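Local coordinates for protein cyclic GMP-AMP synthase-like receptor (Tribolium castaneum, PDB 7LT2) that senses cytoplasmic double-stranded RNA and answers by joining ATP and GTP into the cyclic dinucleotide 2',3'-cGAMP, an innate immune signal, at residues P260-K263 with L264-L268; P274-A277 with S278-K282; S300-E303 with V304-T308. One frame throughout, in Å; residues are numbered along the deposited sequence.

Contact 1: P260-K263 with L264-L268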
ATOM      1  N   PRO A 260      -5.237  -5.653  15.305  1.00 16.48           N
ATOM      2  CA  PRO A 260      -5.572  -7.083  15.458  1.00 17.55           C
ATOM      3  C   PRO A 260      -6.934  -7.438  14.885  1.00 17.33           C
ATOM      4  O   PRO A 260      -7.068  -8.467  14.214  1.00 18.74           O
ATOM      5  CB  PRO A 260      -5.504  -7.298  16.979  1.00 16.34           C
ATOM      6  CG  PRO A 260      -4.488  -6.300  17.429  1.00 17.79           C
ATOM      7  CD  PRO A 260      -4.720  -5.085  16.566  1.00 16.13           C
ATOM      8  N   ALA A 261      -7.947  -6.595  15.103  1.00 17.98           N
ATOM      9  CA  ALA A 261      -9.279  -6.890  14.580  1.00 18.01           C
ATOM     10  C   ALA A 261      -9.286  -6.916  13.056  1.00 17.30           C
ATOM     11  O   ALA A 261      -9.935  -7.775  12.445  1.00 17.34           O
ATOM     12  CB  ALA A 261     -10.288  -5.868  15.107  1.00 17.41           C
ATOM     13  N   VAL A 262      -8.574  -5.978  12.422  1.00 16.22           N
ATOM     14  CA  VAL A 262      -8.520  -5.971  10.960  1.00 14.27           C
ATOM     15  C   VAL A 262      -7.894  -7.259  10.454  1.00 15.74           C
ATOM     16  O   VAL A 262      -8.392  -7.879   9.508  1.00 17.36           O
ATOM     17  CB  VAL A 262      -7.748  -4.747  10.439  1.00 16.49           C
ATOM     18  CG1 VAL A 262      -7.582  -4.848   8.920  1.00 15.92           C
ATOM     19  CG2 VAL A 262      -8.470  -3.470  10.789  1.00 19.63           C
ATOM     20  N   LYS A 263      -6.791  -7.676  11.076  1.00 17.08           N
ATOM     21  CA  LYS A 263      -6.064  -8.843  10.595  1.00 15.41           C
ATOM     22  C   LYS A 263      -6.840 -10.129  10.840  1.00 16.60           C
ATOM     23  O   LYS A 263      -6.796 -11.038  10.005  1.00 18.59           O
ATOM     24  CB  LYS A 263      -4.677  -8.886  11.242  1.00 16.51           C
ATOM     25  CG  LYS A 263      -3.726  -7.825  10.651  1.00 15.81           C
ATOM     26  CD  LYS A 263      -2.344  -7.876  11.280  1.00 19.92           C
ATOM     27  CE  LYS A 263      -2.313  -7.121  12.600  1.00 24.75           C
ATOM     28  NZ  LYS A 263      -0.923  -6.993  13.124  1.00 28.65           N
ATOM     29  N   LEU A 264      -7.578 -10.210  11.954  1.00 17.07           N
ATOM     30  CA  LEU A 264      -8.441 -11.367  12.184  1.00 18.26           C
ATOM     31  C   LEU A 264      -9.496 -11.482  11.092  1.00 18.02           C
ATOM     32  O   LEU A 264      -9.761 -12.578  10.588  1.00 17.25           O
ATOM     33  CB  LEU A 264      -9.107 -11.270  13.560  1.00 18.59           C
ATOM     34  CG  LEU A 264      -8.196 -11.414  14.779  1.00 22.97           C
ATOM     35  CD1 LEU A 264      -8.888 -10.891  16.033  1.00 22.39           C
ATOM     36  CD2 LEU A 264      -7.793 -12.862  14.968  1.00 21.24           C
ATOM     37  N   ILE A 265     -10.103 -10.357  10.708  1.00 18.40           N
ATOM     38  CA  ILE A 265     -11.092 -10.386   9.634  1.00 18.37           C
ATOM     39  C   ILE A 265     -10.425 -10.699   8.297  1.00 17.92           C
ATOM     40  O   ILE A 265     -10.962 -11.471   7.492  1.00 19.12           O
ATOM     41  CB  ILE A 265     -11.880  -9.063   9.596  1.00 18.44           C
ATOM     42  CG1 ILE A 265     -12.744  -8.939  10.857  1.00 20.56           C
ATOM     43  CG2 ILE A 265     -12.732  -8.976   8.331  1.00 19.84           C
ATOM     44  CD1 ILE A 265     -13.497  -7.629  10.969  1.00 20.14           C
ATOM     45  N   LYS A 266      -9.239 -10.131   8.044  1.00 17.83           N
ATOM     46  CA  LYS A 266      -8.533 -10.455   6.802  1.00 16.32           C
ATOM     47  C   LYS A 266      -8.159 -11.932   6.750  1.00 18.84           C
ATOM     48  O   LYS A 266      -8.187 -12.548   5.677  1.00 19.81           O
ATOM     49  CB  LYS A 266      -7.282  -9.581   6.646  1.00 16.50           C
ATOM     50  CG  LYS A 266      -7.572  -8.138   6.257  1.00 17.02           C
ATOM     51  CD  LYS A 266      -6.301  -7.290   6.233  1.00 16.32           C
ATOM     52  CE  LYS A 266      -5.336  -7.756   5.160  1.00 16.98           C
ATOM     53  NZ  LYS A 266      -4.190  -6.810   4.950  1.00 17.45           N
ATOM     54  N   LYS A 267      -7.802 -12.519   7.898  1.00 17.12           N
ATOM     55  CA  LYS A 267      -7.510 -13.949   7.930  1.00 17.67           C
ATOM     56  C   LYS A 267      -8.748 -14.759   7.579  1.00 20.03           C
ATOM     57  O   LYS A 267      -8.671 -15.729   6.815  1.00 21.41           O
ATOM     58  CB  LYS A 267      -6.981 -14.343   9.311  1.00 19.20           C
ATOM     59  CG  LYS A 267      -6.549 -15.809   9.451  1.00 23.67           C
ATOM     60  CD  LYS A 267      -5.286 -16.089   8.655  1.00 24.65           C
ATOM     61  CE  LYS A 267      -4.661 -17.436   9.015  1.00 26.74           C
ATOM     62  NZ  LYS A 267      -5.585 -18.552   8.711  1.00 34.60           N
ATOM     63  N   LEU A 268      -9.903 -14.362   8.122  1.00 18.61           N
ATOM     64  CA  LEU A 268     -11.164 -15.001   7.762  1.00 22.34           C
ATOM     65  C   LEU A 268     -11.451 -14.849   6.275  1.00 22.98           C
ATOM     66  O   LEU A 268     -11.914 -15.794   5.622  1.00 22.38           O
ATOM     67  CB  LEU A 268     -12.295 -14.397   8.594  1.00 21.62           C
ATOM     68  CG  LEU A 268     -13.706 -14.957   8.415  1.00 26.86           C
ATOM     69  CD1 LEU A 268     -13.744 -16.431   8.789  1.00 30.10           C
ATOM     70  CD2 LEU A 268     -14.707 -14.156   9.245  1.00 26.86           C
TER
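Val262 and Lys266, one turn apart, supply the side-chain contact here: their chains run side by side in the same direction, and CD of Lys266 rests 3.9 Å from CG1 of Val262. On the valine, CG1 is the branch opposite the backbone N (chi1 174°), which swings it forward along the helix to meet the lysine CD. The Lys266 chain then bends at its third torsion (chi3 65°) and carries the amine away from the valine to the carbonyl oxygen of Leu63.

The backbone bonds are those of a regular alpha-helix, each amide reaching back four residues. Leu264 N meets Pro260 O at 2.9 Å, Ile265 N meets Ala261 O at 3.1 Å, and Lys266 N and Lys267 N come to 2.8 Å from Val262 O and Lys263 O respectively.

Carbon also packs on these carbonyls. CG of Leu264 lies 3.2 Å from Pro260 O, and CG1 of Ile265 sits 3.4 Å from Ala261 O; in both residues that gamma carbon stands beside the backbone N, facing the preceding turn.

The lysine ends all find partners beyond the helix turn. Lys263 NZ bonds to Ser15 OG, while Lys267 NZ forms a salt bridge with Glu370 and also bonds to Leu365 O. Lys266 is probably part of the ATP site, and its side chain lies close to those of Ser58 and Ser278, which probably belong to it too.

This turn belongs to helix 258-272 of the HhH/H2TH-like part of the Mab-21 fold. Val262 and Ile265 face Phe285 of helix 278-291, Leu264 packs on Phe305 and Ile265 on Thr308 of helix 301-318, and Leu6 of helix 5-13 also touches Leu264.

Contact 2: P274-A277 with S278-K282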
ATOM      1  N   PRO A 274     -11.899 -15.066  -0.608  1.00 21.34           N
ATOM      2  CA  PRO A 274     -10.819 -14.285  -1.237  1.00 21.92           C
ATOM      3  C   PRO A 274     -11.301 -13.365  -2.344  1.00 26.15           C
ATOM      4  O   PRO A 274     -10.497 -12.583  -2.871  1.00 26.43           O
ATOM      5  CB  PRO A 274      -9.876 -15.364  -1.796  1.00 25.97           C
ATOM      6  CG  PRO A 274     -10.344 -16.664  -1.214  1.00 25.86           C
ATOM      7  CD  PRO A 274     -11.796 -16.497  -0.929  1.00 23.68           C
ATOM      8  N   ASN A 275     -12.582 -13.442  -2.714  1.00 19.52           N
ATOM      9  CA  ASN A 275     -13.173 -12.527  -3.682  1.00 21.97           C
ATOM     10  C   ASN A 275     -13.101 -11.070  -3.244  1.00 25.15           C
ATOM     11  O   ASN A 275     -13.234 -10.178  -4.089  1.00 23.84           O
ATOM     12  CB  ASN A 275     -14.636 -12.898  -3.916  1.00 19.98           C
ATOM     13  CG  ASN A 275     -14.853 -14.393  -3.988  1.00 21.54           C
ATOM     14  OD1 ASN A 275     -14.712 -15.102  -2.994  1.00 21.73           O
ATOM     15  ND2 ASN A 275     -15.205 -14.881  -5.176  1.00 21.16           N
ATOM     16  N   ILE A 276     -12.924 -10.809  -1.948  1.00 19.08           N
ATOM     17  CA  ILE A 276     -12.930  -9.457  -1.395  1.00 19.61           C
ATOM     18  C   ILE A 276     -11.489  -8.994  -1.230  1.00 21.55           C
ATOM     19  O   ILE A 276     -10.691  -9.652  -0.555  1.00 22.00           O
ATOM     20  CB  ILE A 276     -13.676  -9.404  -0.052  1.00 18.68           C
ATOM     21  CG1 ILE A 276     -15.127  -9.872  -0.214  1.00 20.14           C
ATOM     22  CG2 ILE A 276     -13.594  -7.998   0.556  1.00 18.81           C
ATOM     23  CD1 ILE A 276     -15.985  -8.970  -1.086  1.00 23.38           C
ATOM     24  N   ALA A 277     -11.152  -7.860  -1.839  1.00 18.05           N
ATOM     25  CA  ALA A 277      -9.802  -7.327  -1.729  1.00 18.70           C
ATOM     26  C   ALA A 277      -9.548  -6.755  -0.334  1.00 18.14           C
ATOM     27  O   ALA A 277     -10.454  -6.236   0.326  1.00 18.69           O
ATOM     28  CB  ALA A 277      -9.570  -6.244  -2.784  1.00 20.57           C
ATOM     29  N   SER A 278      -8.290  -6.845   0.105  1.00 19.74           N
ATOM     30  CA  SER A 278      -7.930  -6.373   1.439  1.00 19.25           C
ATOM     31  C   SER A 278      -8.255  -4.894   1.628  1.00 19.17           C
ATOM     32  O   SER A 278      -8.668  -4.484   2.718  1.00 16.61           O
ATOM     33  CB  SER A 278      -6.449  -6.635   1.706  1.00 20.55           C
ATOM     34  OG  SER A 278      -6.183  -8.027   1.750  1.00 21.11           O
ATOM     35  N   TYR A 279      -8.085  -4.075   0.586  1.00 19.28           N
ATOM     36  CA  TYR A 279      -8.361  -2.649   0.754  1.00 18.18           C
ATOM     37  C   TYR A 279      -9.835  -2.393   1.026  1.00 18.95           C
ATOM     38  O   TYR A 279     -10.181  -1.371   1.631  1.00 18.44           O
ATOM     39  CB  TYR A 279      -7.907  -1.851  -0.471  1.00 18.78           C
ATOM     40  CG  TYR A 279      -8.014  -0.346  -0.277  1.00 21.94           C
ATOM     41  CD1 TYR A 279      -7.188   0.322   0.625  1.00 20.30           C
ATOM     42  CD2 TYR A 279      -8.945   0.400  -0.986  1.00 21.48           C
ATOM     43  CE1 TYR A 279      -7.284   1.700   0.804  1.00 20.60           C
ATOM     44  CE2 TYR A 279      -9.045   1.773  -0.816  1.00 17.79           C
ATOM     45  CZ  TYR A 279      -8.219   2.417   0.083  1.00 20.40           C
ATOM     46  OH  TYR A 279      -8.332   3.783   0.239  1.00 20.72           O
ATOM     47  N   TYR A 280     -10.715  -3.297   0.587  1.00 18.19           N
ATOM     48  CA  TYR A 280     -12.134  -3.127   0.881  1.00 19.29           C
ATOM     49  C   TYR A 280     -12.400  -3.302   2.369  1.00 17.67           C
ATOM     50  O   TYR A 280     -13.252  -2.612   2.940  1.00 19.23           O
ATOM     51  CB  TYR A 280     -12.981  -4.113   0.066  1.00 17.30           C
ATOM     52  CG  TYR A 280     -12.716  -4.104  -1.430  1.00 21.15           C
ATOM     53  CD1 TYR A 280     -12.040  -3.053  -2.039  1.00 22.81           C
ATOM     54  CD2 TYR A 280     -13.149  -5.151  -2.229  1.00 21.23           C
ATOM     55  CE1 TYR A 280     -11.794  -3.052  -3.402  1.00 27.39           C
ATOM     56  CE2 TYR A 280     -12.916  -5.157  -3.592  1.00 26.31           C
ATOM     57  CZ  TYR A 280     -12.236  -4.105  -4.171  1.00 29.49           C
ATOM     58  OH  TYR A 280     -11.995  -4.106  -5.527  1.00 32.52           O
ATOM     59  N   ILE A 281     -11.679  -4.225   3.013  1.00 17.71           N
ATOM     60  CA  ILE A 281     -11.792  -4.380   4.461  1.00 18.78           C
ATOM     61  C   ILE A 281     -11.195  -3.173   5.171  1.00 15.93           C
ATOM     62  O   ILE A 281     -11.784  -2.640   6.121  1.00 17.22           O
ATOM     63  CB  ILE A 281     -11.124  -5.692   4.909  1.00 14.82           C
ATOM     64  CG1 ILE A 281     -11.897  -6.891   4.357  1.00 18.00           C
ATOM     65  CG2 ILE A 281     -11.059  -5.772   6.430  1.00 18.16           C
ATOM     66  CD1 ILE A 281     -11.155  -8.204   4.491  1.00 19.53           C
ATOM     67  N   LYS A 282     -10.018  -2.720   4.723  1.00 15.92           N
ATOM     68  CA  LYS A 282      -9.434  -1.499   5.275  1.00 15.79           C
ATOM     69  C   LYS A 282     -10.412  -0.336   5.168  1.00 18.50           C
ATOM     70  O   LYS A 282     -10.581   0.435   6.120  1.00 15.28           O
ATOM     71  CB  LYS A 282      -8.128  -1.168   4.549  1.00 15.55           C
ATOM     72  CG  LYS A 282      -7.301  -0.064   5.208  1.00 15.87           C
ATOM     73  CD  LYS A 282      -6.148   0.372   4.311  1.00 17.11           C
ATOM     74  CE  LYS A 282      -5.276   1.423   4.993  1.00 20.26           C
ATOM     75  NZ  LYS A 282      -4.270   1.992   4.050  1.00 17.06           N
TER
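Ala277 sets its CB over the centre of one face of the Tyr280 ring, and this CH-pi contact is the tight part of the turn. CB stands 3.6 Å from the ring centroid, only 11° off the normal, so it lies over the middle of the ring, a little nearer CE2 (3.6 Å) than CD1 (4.1 Å). Tyr280 takes that place because its CG stands beside the backbone N (chi1 -52°), folding the ring back over the residue three positions earlier. Ile276 approaches differently: its CG2 comes in at the ring's edge, 4.0 Å from Tyr280 CD2 and as far from Tyr280 CB, with the two side chains crossing at a slant. The same methyl looks more loosely toward Ile281, with 4.3 Å between Ile276 CG2 and Ile281 CG1. Ile276 also turns inward, onto Tyr312 and Ile316 of helix 301-318.

Ala277 is the N-cap of helix 278-291, a cap made by alanine and so without a side-chain acceptor. Its carbonyl oxygen receives Tyr280 N at 3.0 Å, but the bond is bent (135° at the hydrogen) and the donor sits well above the carbonyl plane.

Away from this cluster the turn opens outward. Ser278 and Tyr279 direct their hydroxyls to Lys269 and Glu248; residues 278-282 probably contribute to the ATP site, as in related enzymes. Pro274 and Asn275 are exposed and do not touch the helix start.

Contact 3: S300-E303 with V304-T308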
ATOM      1  N   SER A 300     -12.727  -4.863  24.691  1.00 25.53           N
ATOM      2  CA  SER A 300     -12.018  -6.128  24.572  1.00 22.54           C
ATOM      3  C   SER A 300     -11.800  -6.462  23.102  1.00 22.86           C
ATOM      4  O   SER A 300     -12.550  -6.023  22.225  1.00 20.55           O
ATOM      5  CB  SER A 300     -12.793  -7.253  25.261  1.00 24.93           C
ATOM      6  OG  SER A 300     -13.933  -7.645  24.510  1.00 24.50           O
ATOM      7  N   LEU A 301     -10.742  -7.226  22.831  1.00 20.29           N
ATOM      8  CA  LEU A 301     -10.502  -7.650  21.457  1.00 20.77           C
ATOM      9  C   LEU A 301     -11.677  -8.457  20.921  1.00 21.54           C
ATOM     10  O   LEU A 301     -12.058  -8.310  19.753  1.00 19.75           O
ATOM     11  CB  LEU A 301      -9.201  -8.447  21.361  1.00 19.50           C
ATOM     12  CG  LEU A 301      -8.810  -8.883  19.942  1.00 17.93           C
ATOM     13  CD1 LEU A 301      -8.896  -7.726  18.934  1.00 21.00           C
ATOM     14  CD2 LEU A 301      -7.412  -9.481  19.936  1.00 19.19           C
ATOM     15  N   ARG A 302     -12.283  -9.297  21.766  1.00 22.31           N
ATOM     16  CA  ARG A 302     -13.447 -10.058  21.324  1.00 19.60           C
ATOM     17  C   ARG A 302     -14.584  -9.131  20.909  1.00 21.26           C
ATOM     18  O   ARG A 302     -15.206  -9.327  19.858  1.00 22.34           O
ATOM     19  CB  ARG A 302     -13.907 -11.013  22.423  1.00 21.90           C
ATOM     20  CG  ARG A 302     -15.027 -11.936  21.969  1.00 20.87           C
ATOM     21  CD  ARG A 302     -15.528 -12.793  23.105  1.00 23.98           C
ATOM     22  NE  ARG A 302     -16.706 -13.556  22.714  1.00 28.14           N
ATOM     23  CZ  ARG A 302     -17.496 -14.190  23.569  1.00 34.25           C
ATOM     24  NH1 ARG A 302     -17.255 -14.176  24.869  1.00 31.81           N
ATOM     25  NH2 ARG A 302     -18.554 -14.849  23.108  1.00 33.37           N
ATOM     26  N   GLU A 303     -14.865  -8.102  21.716  1.00 21.43           N
ATOM     27  CA  GLU A 303     -15.984  -7.223  21.394  1.00 19.91           C
ATOM     28  C   GLU A 303     -15.705  -6.392  20.145  1.00 21.50           C
ATOM     29  O   GLU A 303     -16.595  -6.215  19.302  1.00 20.65           O
ATOM     30  CB  GLU A 303     -16.323  -6.310  22.573  1.00 28.73           C
ATOM     31  CG  GLU A 303     -17.532  -5.433  22.291  1.00 26.82           C
ATOM     32  CD  GLU A 303     -18.020  -4.661  23.498  1.00 38.69           C
ATOM     33  OE1 GLU A 303     -17.432  -4.806  24.593  1.00 30.42           O
ATOM     34  OE2 GLU A 303     -19.004  -3.907  23.341  1.00 36.62           O
ATOM     35  N   VAL A 304     -14.485  -5.871  20.002  1.00 21.24           N
ATOM     36  CA  VAL A 304     -14.153  -5.113  18.797  1.00 19.87           C
ATOM     37  C   VAL A 304     -14.233  -6.012  17.567  1.00 20.48           C
ATOM     38  O   VAL A 304     -14.796  -5.628  16.533  1.00 19.88           O
ATOM     39  CB  VAL A 304     -12.764  -4.460  18.936  1.00 19.21           C
ATOM     40  CG1 VAL A 304     -12.368  -3.742  17.637  1.00 18.65           C
ATOM     41  CG2 VAL A 304     -12.750  -3.481  20.100  1.00 20.60           C
ATOM     42  N   PHE A 305     -13.675  -7.221  17.661  1.00 20.08           N
ATOM     43  CA  PHE A 305     -13.720  -8.155  16.537  1.00 20.28           C
ATOM     44  C   PHE A 305     -15.156  -8.502  16.159  1.00 20.17           C
ATOM     45  O   PHE A 305     -15.532  -8.438  14.982  1.00 18.10           O
ATOM     46  CB  PHE A 305     -12.932  -9.422  16.881  1.00 18.67           C
ATOM     47  CG  PHE A 305     -13.126 -10.554  15.894  1.00 20.63           C
ATOM     48  CD1 PHE A 305     -12.569 -10.493  14.625  1.00 19.37           C
ATOM     49  CD2 PHE A 305     -13.841 -11.686  16.250  1.00 20.02           C
ATOM     50  CE1 PHE A 305     -12.740 -11.529  13.722  1.00 20.04           C
ATOM     51  CE2 PHE A 305     -14.016 -12.729  15.352  1.00 22.47           C
ATOM     52  CZ  PHE A 305     -13.466 -12.651  14.087  1.00 19.81           C
ATOM     53  N   MET A 306     -15.974  -8.886  17.143  1.00 22.14           N
ATOM     54  CA  MET A 306     -17.348  -9.280  16.849  1.00 21.86           C
ATOM     55  C   MET A 306     -18.156  -8.121  16.286  1.00 20.38           C
ATOM     56  O   MET A 306     -18.959  -8.301  15.363  1.00 19.85           O
ATOM     57  CB  MET A 306     -18.021  -9.829  18.108  1.00 22.05           C
ATOM     58  CG  MET A 306     -17.500 -11.189  18.547  1.00 23.57           C
ATOM     59  SD  MET A 306     -17.732 -12.458  17.285  1.00 24.52           S
ATOM     60  CE  MET A 306     -19.503 -12.365  17.055  1.00 25.03           C
ATOM     61  N   THR A 307     -17.970  -6.921  16.833  1.00 20.93           N
ATOM     62  CA  THR A 307     -18.768  -5.792  16.376  1.00 21.54           C
ATOM     63  C   THR A 307     -18.365  -5.361  14.971  1.00 19.89           C
ATOM     64  O   THR A 307     -19.234  -5.111  14.127  1.00 21.46           O
ATOM     65  CB  THR A 307     -18.645  -4.628  17.355  1.00 21.39           C
ATOM     66  OG1 THR A 307     -19.253  -4.999  18.596  1.00 23.72           O
ATOM     67  CG2 THR A 307     -19.346  -3.393  16.802  1.00 25.80           C
ATOM     68  N   THR A 308     -17.057  -5.281  14.695  1.00 19.05           N
ATOM     69  CA  THR A 308     -16.627  -4.877  13.359  1.00 17.58           C
ATOM     70  C   THR A 308     -16.922  -5.964  12.334  1.00 20.92           C
ATOM     71  O   THR A 308     -17.205  -5.653  11.175  1.00 20.85           O
ATOM     72  CB  THR A 308     -15.138  -4.503  13.337  1.00 17.99           C
ATOM     73  OG1 THR A 308     -14.326  -5.590  13.809  1.00 18.58           O
ATOM     74  CG2 THR A 308     -14.884  -3.267  14.192  1.00 17.06           C
TER
HETATM   75  O   HOH W   1     -19.880  -3.405  20.589  1.00 31.04           O
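Glu303 and Thr307 lie alongside each other on one flank of the helix, pointing the same way, with Glu303 CG 4.1 Å from Thr307 OG1. The glutamate is fully extended, its CG opposite the backbone N (chi1 -177°), and its carboxylate reaches a water that donates to OE2 at 2.9 Å. That water also bonds to Thr307 OG1 at 2.6 Å, joining the two polar ends. Beneath them, Thr307 N comes to 2.9 Å from Glu303 O.

These residues form the first turns of helix 301-318, in the HhH/H2TH-like region. Ser300 is its N-cap: the side-chain OG accepts from Glu303 N at 3.0 Å, and the serine carbonyl takes Val304 N in a nearly straight bond (172°).

On other flanks the side chains part company. Met306 keeps CG beside its own N, 3.2 Å from Arg302 O, whereas Phe305 swings its ring away from the preceding turn onto Leu6 of helix 5-13. Thr308 turns its hydroxyl back to Val304 O at 2.8 Å; this oxygen also receives Thr308 N, from the opposite face of the carbonyl plane.

In the fold
All three contacts are local, each within a single run of residues, so they follow in series and none nests in or crosses another. Contact 1 comes first, within helix 258-272. The chain then turns through 274-277, and contact 2 closes this loop at the start of helix 278-291. Here Lys266 CE meets Ser278 OG at 3.5 Å, joining two places assigned by similarity to the ATP site. After that helix, the chain leads to contact 3, at the start of helix 301-318, which packs back on contact 1 through Ala261 and Val304. Contacts 2 and 3 do not touch; helix 258-272 packs against both.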